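Local atomic coordinates of Serine/threonine-protein kinase-like protein ACR4 (Arabidopsis thaliana, PDB entry 7A0J), a protein that acts as a plant receptor kinase that, with the peptide CLE40, controls formative cell divisions in root meristems, represented here by its extracellular beta-propeller domain. Residues 226-238 with 245-257. Sequence-based numbering, arbitrary orientation.
Sequences DLPPKEPLLAVVG and GIKRYDHSAVCWG
Pro228 and Pro229 lie across one face of the Trp256 indole like a two-step lid. In paired CH-pi contacts, Pro228 CA stands 3.6 Å from the centroid of the five-membered ring, nearly on its normal, while Pro229 CD presses on the six-membered ring, 3.4 Å from Trp256 CE3. The ring reaches the prolines because CG of Trp256 sits between its backbone N and carbonyl carbon (chi1 66°). Farther along, Leu233 CD1 approaches Trp256 CH2 obliquely at 4.0 Å and fills the hollow above Gly245, where a side chain would collide with it. With an alanine in place of Trp256, both prolines would probably lose the surface they rest on and a gap would open beside Leu233. The strands belong to the sixth of seven repeats, an antiparallel propeller blade whose edge strand 253-257 carries Cys255, disulfide-bonded to Cys244. Leu234 N donates to Ile246 O (2.8 Å), Ile246 N to Ala235 O, and Arg248 N to Pro232 O (3.0 Å). Where strand 242-247 runs into its turn, Pro232 CB sits over the centre of the Arg248 guanidinium, whose NH1 is hydrogen-bonded to Leu198 O, and Leu234 CD1 lies over a face of the His251 ring, whose ND1 is hydrogen-bonded to Phe272 O.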
ATOM      1  N   ASP A 226      16.256 -15.258  -1.141  1.00 70.74           N
ATOM      2  CA  ASP A 226      15.389 -16.051  -2.056  1.00 69.80           C
ATOM      3  C   ASP A 226      15.088 -15.228  -3.315  1.00 68.09           C
ATOM      4  O   ASP A 226      14.785 -14.024  -3.180  1.00 66.15           O
ATOM      5  CB  ASP A 226      14.088 -16.484  -1.369  1.00 67.83           C
ATOM      6  CG  ASP A 226      14.260 -17.570  -0.319  1.00 69.94           C
ATOM      7  OD1 ASP A 226      15.379 -18.109  -0.202  1.00 73.06           O
ATOM      8  OD2 ASP A 226      13.267 -17.871   0.374  1.00 68.83           O
ATOM      9  N   LEU A 227      15.159 -15.868  -4.488  1.00 68.80           N
ATOM     10  CA  LEU A 227      14.884 -15.248  -5.813  1.00 67.51           C
ATOM     11  C   LEU A 227      13.374 -15.200  -6.032  1.00 64.11           C
ATOM     12  O   LEU A 227      12.659 -16.089  -5.571  1.00 63.75           O
ATOM     13  CB  LEU A 227      15.572 -16.064  -6.914  1.00 70.79           C
ATOM     14  CG  LEU A 227      17.093 -15.922  -7.001  1.00 73.95           C
ATOM     15  CD1 LEU A 227      17.784 -16.621  -5.838  1.00 75.94           C
ATOM     16  CD2 LEU A 227      17.608 -16.465  -8.326  1.00 76.96           C
ATOM     17  N   PRO A 228      12.834 -14.173  -6.733  1.00 61.65           N
ATOM     18  CA  PRO A 228      11.393 -14.078  -6.974  1.00 59.01           C
ATOM     19  C   PRO A 228      10.862 -15.244  -7.806  1.00 59.72           C
ATOM     20  O   PRO A 228      11.606 -15.845  -8.577  1.00 61.92           O
ATOM     21  CB  PRO A 228      11.213 -12.756  -7.738  1.00 57.90           C
ATOM     22  CG  PRO A 228      12.499 -11.990  -7.492  1.00 58.96           C
ATOM     23  CD  PRO A 228      13.571 -13.049  -7.331  1.00 61.84           C
ATOM     24  N   PRO A 229       9.562 -15.597  -7.679  1.00 57.91           N
ATOM     25  CA  PRO A 229       8.991 -16.729  -8.410  1.00 59.17           C
ATOM     26  C   PRO A 229       8.802 -16.438  -9.907  1.00 59.72           C
ATOM     27  O   PRO A 229       8.578 -15.293 -10.256  1.00 58.58           O
ATOM     28  CB  PRO A 229       7.635 -16.945  -7.718  1.00 57.50           C
ATOM     29  CG  PRO A 229       7.258 -15.571  -7.211  1.00 54.97           C
ATOM     30  CD  PRO A 229       8.572 -14.924  -6.823  1.00 55.14           C
ATOM     31  N   LYS A 230       8.899 -17.480 -10.741  1.00 61.89           N
ATOM     32  CA  LYS A 230       8.753 -17.407 -12.222  1.00 63.11           C
ATOM     33  C   LYS A 230       7.270 -17.496 -12.607  1.00 62.04           C
ATOM     34  O   LYS A 230       6.927 -17.061 -13.722  1.00 62.70           O
ATOM     35  CB  LYS A 230       9.550 -18.532 -12.890  1.00 66.76           C
ATOM     36  N   GLU A 231       6.429 -18.030 -11.712  1.00 60.53           N
ATOM     37  CA  GLU A 231       4.988 -18.304 -11.962  1.00 60.07           C
ATOM     38  C   GLU A 231       4.233 -16.985 -12.099  1.00 57.25           C
ATOM     39  O   GLU A 231       4.605 -15.992 -11.474  1.00 54.78           O
ATOM     40  CB  GLU A 231       4.385 -19.137 -10.827  1.00 59.83           C
ATOM     41  CG  GLU A 231       4.978 -20.531 -10.696  1.00 62.66           C
ATOM     42  CD  GLU A 231       6.270 -20.632  -9.900  1.00 62.87           C
ATOM     43  OE1 GLU A 231       6.502 -19.773  -9.027  1.00 60.77           O
ATOM     44  OE2 GLU A 231       7.045 -21.573 -10.158  1.00 66.05           O
ATOM     45  N   PRO A 232       3.154 -16.926 -12.915  1.00 57.36           N
ATOM     46  CA  PRO A 232       2.291 -15.745 -12.967  1.00 55.35           C
ATOM     47  C   PRO A 232       1.703 -15.413 -11.586  1.00 52.38           C
ATOM     48  O   PRO A 232       1.264 -16.327 -10.912  1.00 52.22           O
ATOM     49  CB  PRO A 232       1.169 -16.139 -13.942  1.00 57.58           C
ATOM     50  CG  PRO A 232       1.754 -17.270 -14.765  1.00 60.72           C
ATOM     51  CD  PRO A 232       2.706 -17.988 -13.830  1.00 60.34           C
ATOM     52  N   LEU A 233       1.725 -14.133 -11.200  1.00 50.12           N
ATOM     53  CA  LEU A 233       1.172 -13.632  -9.910  1.00 47.91           C
ATOM     54  C   LEU A 233      -0.068 -12.772 -10.179  1.00 47.53           C
ATOM     55  O   LEU A 233      -0.074 -12.049 -11.194  1.00 48.23           O
ATOM     56  CB  LEU A 233       2.243 -12.819  -9.174  1.00 46.26           C
ATOM     57  CG  LEU A 233       3.513 -13.570  -8.774  1.00 46.77           C
ATOM     58  CD1 LEU A 233       4.314 -12.759  -7.766  1.00 45.38           C
ATOM     59  CD2 LEU A 233       3.198 -14.946  -8.207  1.00 47.59           C
ATOM     60  N   LEU A 234      -1.071 -12.858  -9.297  1.00 47.00           N
ATOM     61  CA  LEU A 234      -2.298 -12.013  -9.311  1.00 46.82           C
ATOM     62  C   LEU A 234      -2.045 -10.727  -8.517  1.00 44.54           C
ATOM     63  O   LEU A 234      -2.531  -9.665  -8.947  1.00 44.91           O
ATOM     64  CB  LEU A 234      -3.469 -12.792  -8.701  1.00 47.92           C
ATOM     65  CG  LEU A 234      -4.109 -13.844  -9.604  1.00 50.75           C
ATOM     66  CD1 LEU A 234      -5.020 -14.759  -8.798  1.00 51.64           C
ATOM     67  CD2 LEU A 234      -4.880 -13.196 -10.746  1.00 52.34           C
ATOM     68  N   ALA A 235      -1.329 -10.832  -7.392  1.00 42.73           N
ATOM     69  CA  ALA A 235      -1.027  -9.713  -6.467  1.00 40.65           C
ATOM     70  C   ALA A 235       0.412  -9.827  -5.958  1.00 39.69           C
ATOM     71  O   ALA A 235       0.956 -10.948  -5.932  1.00 40.19           O
ATOM     72  CB  ALA A 235      -2.010  -9.715  -5.324  1.00 40.22           C
ATOM     73  N   VAL A 236       0.998  -8.692  -5.569  1.00 38.45           N
ATOM     74  CA  VAL A 236       2.339  -8.604  -4.922  1.00 37.91           C
ATOM     75  C   VAL A 236       2.274  -7.535  -3.825  1.00 36.62           C
ATOM     76  O   VAL A 236       1.545  -6.539  -4.005  1.00 36.14           O
ATOM     77  CB  VAL A 236       3.445  -8.316  -5.958  1.00 38.69           C
ATOM     78  CG1 VAL A 236       3.190  -7.030  -6.730  1.00 38.58           C
ATOM     79  CG2 VAL A 236       4.828  -8.296  -5.321  1.00 39.03           C
ATOM     80  N   VAL A 237       2.992  -7.758  -2.723  1.00 36.36           N
ATOM     81  CA  VAL A 237       3.134  -6.797  -1.589  1.00 35.99           C
ATOM     82  C   VAL A 237       4.615  -6.732  -1.204  1.00 36.40           C
ATOM     83  O   VAL A 237       5.335  -7.713  -1.466  1.00 37.17           O
ATOM     84  CB  VAL A 237       2.246  -7.192  -0.391  1.00 35.98           C
ATOM     85  CG1 VAL A 237       0.767  -7.103  -0.737  1.00 35.73           C
ATOM     86  CG2 VAL A 237       2.585  -8.573   0.152  1.00 36.74           C
ATOM     87  N   GLY A 238       5.041  -5.612  -0.617  1.00 36.43           N
ATOM     88  CA  GLY A 238       6.431  -5.374  -0.189  1.00 37.36           C
ATOM     89  C   GLY A 238       6.524  -5.136   1.307  1.00 38.07           C
ATOM     90  O   GLY A 238       5.859  -4.204   1.801  1.00 37.60           O
ATOM     91  N   GLY A 245       3.642 -12.637  -2.764  1.00 40.31           N
ATOM     92  CA  GLY A 245       2.677 -12.607  -3.877  1.00 40.15           C
ATOM     93  C   GLY A 245       1.713 -13.773  -3.815  1.00 40.98           C
ATOM     94  O   GLY A 245       2.003 -14.750  -3.095  1.00 41.65           O
ATOM     95  N   ILE A 246       0.595 -13.655  -4.531  1.00 41.29           N
ATOM     96  CA  ILE A 246      -0.406 -14.740  -4.738  1.00 42.70           C
ATOM     97  C   ILE A 246      -0.209 -15.285  -6.157  1.00 44.16           C
ATOM     98  O   ILE A 246      -0.317 -14.486  -7.104  1.00 43.79           O
ATOM     99  CB  ILE A 246      -1.835 -14.210  -4.498  1.00 42.49           C
ATOM    100  CG1 ILE A 246      -2.009 -13.714  -3.059  1.00 41.58           C
ATOM    101  CG2 ILE A 246      -2.877 -15.256  -4.866  1.00 44.17           C
ATOM    102  CD1 ILE A 246      -3.330 -13.025  -2.791  1.00 41.67           C
ATOM    103  N   LYS A 247       0.096 -16.581  -6.287  1.00 46.13           N
ATOM    104  CA  LYS A 247       0.235 -17.287  -7.590  1.00 48.53           C
ATOM    105  C   LYS A 247      -1.150 -17.392  -8.238  1.00 49.73           C
ATOM    106  O   LYS A 247      -2.108 -17.712  -7.518  1.00 49.69           O
ATOM    107  CB  LYS A 247       0.844 -18.679  -7.396  1.00 50.45           C
ATOM    108  CG  LYS A 247       2.269 -18.702  -6.861  1.00 50.34           C
ATOM    109  CD  LYS A 247       2.820 -20.105  -6.717  1.00 52.84           C
ATOM    110  CE  LYS A 247       4.228 -20.143  -6.163  1.00 53.22           C
ATOM    111  NZ  LYS A 247       4.766 -21.524  -6.147  1.00 56.13           N
ATOM    112  N   ARG A 248      -1.246 -17.139  -9.544  1.00 51.37           N
ATOM    113  CA  ARG A 248      -2.536 -17.049 -10.280  1.00 53.27           C
ATOM    114  C   ARG A 248      -3.232 -18.413 -10.322  1.00 55.63           C
ATOM    115  O   ARG A 248      -4.479 -18.434 -10.246  1.00 56.49           O
ATOM    116  CB  ARG A 248      -2.319 -16.526 -11.702  1.00 54.96           C
ATOM    117  CG  ARG A 248      -3.612 -16.274 -12.466  1.00 56.98           C
ATOM    118  CD  ARG A 248      -3.386 -15.411 -13.690  1.00 58.12           C
ATOM    119  NE  ARG A 248      -2.627 -16.116 -14.714  1.00 60.67           N
ATOM    120  CZ  ARG A 248      -1.985 -15.536 -15.724  1.00 61.81           C
ATOM    121  NH1 ARG A 248      -1.992 -14.220 -15.856  1.00 60.52           N
ATOM    122  NH2 ARG A 248      -1.326 -16.279 -16.597  1.00 64.36           N
ATOM    123  N   TYR A 249      -2.468 -19.503 -10.440  1.00 56.93           N
ATOM    124  CA  TYR A 249      -3.004 -20.865 -10.702  1.00 59.75           C
ATOM    125  C   TYR A 249      -3.727 -21.403  -9.459  1.00 59.13           C
ATOM    126  O   TYR A 249      -4.887 -21.837  -9.606  1.00 60.89           O
ATOM    127  CB  TYR A 249      -1.901 -21.819 -11.166  1.00 61.73           C
ATOM    128  CG  TYR A 249      -2.417 -22.965 -11.998  1.00 65.56           C
ATOM    129  CD1 TYR A 249      -2.733 -22.785 -13.334  1.00 67.71           C
ATOM    130  CD2 TYR A 249      -2.623 -24.221 -11.447  1.00 67.33           C
ATOM    131  CE1 TYR A 249      -3.222 -23.823 -14.109  1.00 71.54           C
ATOM    132  CE2 TYR A 249      -3.111 -25.271 -12.208  1.00 70.94           C
ATOM    133  CZ  TYR A 249      -3.412 -25.071 -13.544  1.00 73.18           C
ATOM    134  OH  TYR A 249      -3.895 -26.092 -14.310  1.00 77.19           O
ATOM    135  N   ASP A 250      -3.073 -21.383  -8.290  1.00 56.82           N
ATOM    136  CA  ASP A 250      -3.567 -22.053  -7.053  1.00 56.71           C
ATOM    137  C   ASP A 250      -3.841 -21.037  -5.931  1.00 53.91           C
ATOM    138  O   ASP A 250      -4.203 -21.483  -4.827  1.00 53.81           O
ATOM    139  CB  ASP A 250      -2.597 -23.151  -6.601  1.00 57.75           C
ATOM    140  CG  ASP A 250      -1.199 -22.670  -6.243  1.00 56.12           C
ATOM    141  OD1 ASP A 250      -0.922 -21.467  -6.423  1.00 54.21           O
ATOM    142  OD2 ASP A 250      -0.396 -23.506  -5.786  1.00 57.15           O
ATOM    143  N   HIS A 251      -3.688 -19.732  -6.191  1.00 51.90           N
ATOM    144  CA  HIS A 251      -3.933 -18.626  -5.222  1.00 49.79           C
ATOM    145  C   HIS A 251      -3.095 -18.812  -3.946  1.00 48.72           C
ATOM    146  O   HIS A 251      -3.461 -18.214  -2.910  1.00 47.87           O
ATOM    147  CB  HIS A 251      -5.434 -18.505  -4.907  1.00 50.52           C
ATOM    148  CG  HIS A 251      -6.183 -17.634  -5.859  1.00 51.00           C
ATOM    149  ND1 HIS A 251      -6.681 -16.398  -5.490  1.00 49.83           N
ATOM    150  CD2 HIS A 251      -6.519 -17.807  -7.156  1.00 52.66           C
ATOM    151  CE1 HIS A 251      -7.297 -15.851  -6.519  1.00 50.75           C
ATOM    152  NE2 HIS A 251      -7.211 -16.696  -7.554  1.00 52.52           N
ATOM    153  N   SER A 252      -1.998 -19.574  -4.016  1.00 49.11           N
ATOM    154  CA  SER A 252      -1.105 -19.863  -2.862  1.00 48.64           C
ATOM    155  C   SER A 252      -0.142 -18.689  -2.659  1.00 46.66           C
ATOM    156  O   SER A 252       0.344 -18.135  -3.666  1.00 46.14           O
ATOM    157  CB  SER A 252      -0.366 -21.165  -3.044  1.00 50.69           C
ATOM    158  OG  SER A 252       0.608 -21.061  -4.071  1.00 51.30           O
ATOM    159  N   ALA A 253       0.107 -18.323  -1.399  1.00 45.65           N
ATOM    160  CA  ALA A 253       1.072 -17.277  -0.996  1.00 44.36           C
ATOM    161  C   ALA A 253       2.497 -17.805  -1.182  1.00 45.35           C
ATOM    162  O   ALA A 253       2.747 -18.973  -0.829  1.00 46.90           O
ATOM    163  CB  ALA A 253       0.826 -16.860   0.434  1.00 43.82           C
ATOM    164  N   VAL A 254       3.384 -16.972  -1.728  1.00 44.80           N
ATOM    165  CA  VAL A 254       4.853 -17.229  -1.819  1.00 46.14           C
ATOM    166  C   VAL A 254       5.572 -15.928  -1.451  1.00 45.12           C
ATOM    167  O   VAL A 254       5.136 -14.861  -1.927  1.00 43.48           O
ATOM    168  CB  VAL A 254       5.260 -17.748  -3.215  1.00 47.57           C
ATOM    169  CG1 VAL A 254       4.797 -16.830  -4.337  1.00 46.54           C
ATOM    170  CG2 VAL A 254       6.758 -18.001  -3.313  1.00 49.12           C
ATOM    171  N   CYS A 255       6.609 -16.020  -0.612  1.00 46.26           N
ATOM    172  CA  CYS A 255       7.436 -14.875  -0.144  1.00 46.10           C
ATOM    173  C   CYS A 255       8.910 -15.127  -0.476  1.00 47.95           C
ATOM    174  O   CYS A 255       9.306 -16.304  -0.575  1.00 49.81           O
ATOM    175  CB  CYS A 255       7.259 -14.642   1.352  1.00 46.16           C
ATOM    176  SG  CYS A 255       5.545 -14.297   1.825  1.00 45.15           S
ATOM    177  N   TRP A 256       9.679 -14.050  -0.642  1.00 47.91           N
ATOM    178  CA  TRP A 256      11.122 -14.077  -1.000  1.00 50.11           C
ATOM    179  C   TRP A 256      11.783 -12.771  -0.543  1.00 50.37           C
ATOM    180  O   TRP A 256      11.055 -11.776  -0.361  1.00 48.21           O
ATOM    181  CB  TRP A 256      11.286 -14.299  -2.510  1.00 50.29           C
ATOM    182  CG  TRP A 256      10.761 -13.170  -3.343  1.00 48.10           C
ATOM    183  CD1 TRP A 256      11.471 -12.108  -3.824  1.00 48.06           C
ATOM    184  CD2 TRP A 256       9.406 -12.977  -3.787  1.00 46.28           C
ATOM    185  NE1 TRP A 256      10.655 -11.273  -4.536  1.00 46.47           N
ATOM    186  CE2 TRP A 256       9.383 -11.778  -4.533  1.00 45.28           C
ATOM    187  CE3 TRP A 256       8.214 -13.696  -3.630  1.00 45.57           C
ATOM    188  CZ2 TRP A 256       8.216 -11.289  -5.117  1.00 43.76           C
ATOM    189  CZ3 TRP A 256       7.062 -13.210  -4.210  1.00 44.25           C
ATOM    190  CH2 TRP A 256       7.065 -12.022  -4.942  1.00 43.40           C
ATOM    191  N   GLY A 257      13.109 -12.782  -0.369  1.00 53.52           N
ATOM    192  CA  GLY A 257      13.918 -11.595  -0.030  1.00 54.71           C
ATOM    193  C   GLY A 257      15.031 -11.923   0.949  1.00 58.10           C
ATOM    194  O   GLY A 257      15.455 -13.096   0.990  1.00 60.50           O
TER
HETATM  195  O   HOH W   1       0.451 -19.011 -11.049  1.00 49.85           O